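Local coordinates for protein restriction endonuclease AspBHI (Azoarcus sp., PDB 4OC8) that recognises modified DNA and cuts it as a modification-dependent restriction endonuclease, probably through a PD-(D/E)XK-type nuclease domain, at residues Arg222-Leu228 with Leu356-Asp361. Numbering follows the deposited sequence.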
loop_
_atom_site.group_PDB
_atom_site.type_symbol
_atom_site.label_atom_id
_atom_site.label_comp_id
_atom_site.label_asym_id
_atom_site.label_seq_id
_atom_site.Cartn_x
_atom_site.Cartn_y
_atom_site.Cartn_z
ATOM N N ARG A 222 15.471 9.532 12.886
ATOM C CA ARG A 222 15.856 10.804 12.290
ATOM C C ARG A 222 16.184 11.848 13.349
ATOM O O ARG A 222 15.709 11.776 14.482
ATOM C CB ARG A 222 14.758 11.325 11.360
ATOM C CG ARG A 222 14.769 10.726 9.964
ATOM C CD ARG A 222 13.706 11.366 9.090
ATOM N NE ARG A 222 12.360 10.939 9.467
ATOM C CZ ARG A 222 11.244 11.462 8.967
ATOM N NH1 ARG A 222 11.312 12.440 8.075
ATOM N NH2 ARG A 222 10.060 11.010 9.361
ATOM N N SER A 223 17.007 12.819 12.968
ATOM C CA SER A 223 17.340 13.926 13.852
ATOM C C SER A 223 16.352 15.067 13.646
ATOM O O SER A 223 15.438 14.972 12.828
ATOM C CB SER A 223 18.760 14.419 13.578
ATOM O OG SER A 223 18.860 14.973 12.277
ATOM N N LYS A 224 16.544 16.148 14.392
ATOM C CA LYS A 224 15.691 17.316 14.272
ATOM C C LYS A 224 15.872 17.957 12.898
ATOM O O LYS A 224 14.899 18.303 12.225
ATOM C CB LYS A 224 16.024 18.313 15.386
ATOM C CG LYS A 224 15.135 19.544 15.455
ATOM C CD LYS A 224 15.607 20.466 16.570
ATOM C CE LYS A 224 15.060 21.876 16.426
ATOM N NZ LYS A 224 15.808 22.831 17.297
ATOM N N ALA A 225 17.125 18.090 12.478
ATOM C CA ALA A 225 17.444 18.770 11.228
ATOM C C ALA A 225 16.855 18.052 10.023
ATOM O O ALA A 225 16.437 18.684 9.052
ATOM C CB ALA A 225 18.945 18.905 11.076
ATOM N N GLU A 226 16.827 16.726 10.095
ATOM C CA GLU A 226 16.346 15.910 8.988
ATOM C C GLU A 226 14.832 16.013 8.816
ATOM O O GLU A 226 14.322 15.944 7.696
ATOM C CB GLU A 226 16.768 14.451 9.183
ATOM C CG GLU A 226 18.270 14.224 9.056
ATOM C CD GLU A 226 18.693 12.822 9.463
ATOM O OE1 GLU A 226 17.944 12.163 10.215
ATOM O OE2 GLU A 226 19.778 12.379 9.031
ATOM N N GLN A 227 14.123 16.184 9.927
ATOM C CA GLN A 227 12.663 16.231 9.905
ATOM C C GLN A 227 12.135 17.615 9.537
ATOM O O GLN A 227 11.030 17.744 9.008
ATOM C CB GLN A 227 12.091 15.788 11.253
ATOM C CG GLN A 227 12.445 14.360 11.630
ATOM C CD GLN A 227 12.087 14.026 13.066
ATOM O OE1 GLN A 227 10.947 14.202 13.491
ATOM N NE2 GLN A 227 13.066 13.550 13.824
ATOM N N LEU A 228 12.927 18.646 9.819
ATOM C CA LEU A 228 12.541 20.014 9.497
ATOM C C LEU A 228 13.148 20.435 8.161
ATOM O O LEU A 228 14.194 19.917 7.757
ATOM C CB LEU A 228 12.987 20.974 10.604
ATOM C CG LEU A 228 12.514 20.665 12.026
ATOM C CD1 LEU A 228 13.083 21.677 13.003
ATOM C CD2 LEU A 228 10.992 20.629 12.104
ATOM N N LEU A 356 5.557 8.406 10.647
ATOM C CA LEU A 356 5.849 9.737 11.163
ATOM C C LEU A 356 6.104 10.723 10.029
ATOM O O LEU A 356 7.208 10.793 9.488
ATOM C CB LEU A 356 7.052 9.703 12.114
ATOM C CG LEU A 356 6.927 8.842 13.375
ATOM C CD1 LEU A 356 8.264 8.743 14.077
ATOM C CD2 LEU A 356 5.869 9.409 14.311
ATOM N N THR A 357 5.074 11.487 9.683
ATOM C CA THR A 357 5.176 12.499 8.643
ATOM C C THR A 357 5.523 13.844 9.262
ATOM O O THR A 357 4.667 14.499 9.852
ATOM C CB THR A 357 3.850 12.639 7.885
ATOM O OG1 THR A 357 3.331 11.339 7.591
ATOM C CG2 THR A 357 4.048 13.403 6.593
ATOM N N THR A 358 6.779 14.251 9.128
ATOM C CA THR A 358 7.245 15.505 9.702
ATOM C C THR A 358 7.223 16.632 8.676
ATOM O O THR A 358 6.734 16.453 7.561
ATOM C CB THR A 358 8.659 15.355 10.278
ATOM O OG1 THR A 358 9.596 15.130 9.216
ATOM C CG2 THR A 358 8.700 14.189 11.243
ATOM N N ALA A 359 7.759 17.787 9.057
ATOM C CA ALA A 359 7.688 18.984 8.226
ATOM C C ALA A 359 8.339 18.804 6.852
ATOM O O ALA A 359 7.773 19.204 5.830
ATOM C CB ALA A 359 8.296 20.171 8.955
ATOM N N GLN A 360 9.528 18.206 6.833
ATOM C CA GLN A 360 10.225 17.940 5.582
ATOM C C GLN A 360 9.360 17.062 4.678
ATOM O O GLN A 360 9.266 17.286 3.467
ATOM C CB GLN A 360 11.576 17.272 5.854
ATOM C CG GLN A 360 12.385 16.976 4.605
ATOM C CD GLN A 360 12.527 18.187 3.702
ATOM O OE1 GLN A 360 12.855 19.282 4.157
ATOM N NE2 GLN A 360 12.272 17.996 2.412
ATOM N N ASP A 361 8.710 16.076 5.285
ATOM C CA ASP A 361 7.840 15.173 4.552
ATOM C C ASP A 361 6.654 15.919 3.948
ATOM O O ASP A 361 6.269 15.669 2.803
ATOM C CB ASP A 361 7.379 14.031 5.456
ATOM C CG ASP A 361 8.529 13.144 5.902
ATOM O OD1 ASP A 361 9.484 12.978 5.112
ATOM O OD2 ASP A 361 8.487 12.616 7.033
#
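A buried, largely polar contact joins R222, just before the short helix 224-227, and Q227, its last residue, to the junction where strand 354-357 passes into helix 359-368. R222, its chain bent at chi3 (-72°), reaches D361 end-on: NH1 and NH2 both close on the single oxygen OD2, NH1 at 3.0 Å, with guanidinium and carboxylate planes 35° apart. NH2 also makes a weak bond to L356 O, while NE is held by Y344 OH. D361 OD2 accepts a third bond from T358 N, 3.2 Å away, tying the first turn of the helix back to its start. A leucine in place of D361 would probably leave the buried guanidinium without its counter-charge and T358 N without this acceptor. Next to this, Q227 O accepts from Q360 N at 2.7 Å and, in the carbonyl plane, from T358 OG1 at 3.0 Å. The Q227 side chain, its OE1 hydrogen-bonded to V339 N, crosses T358 at about a right angle, CB beside T358 CB and OG1; its CG lies over one guanidinium face of R222, displaced toward the rim. Thus segment 222-228 is pinned to the N-terminal end of helix 359-368, beside the strand outermost within this chain of a five-stranded mixed sheet, in a domain assigned to the PD-(D/E)XK nuclease fold.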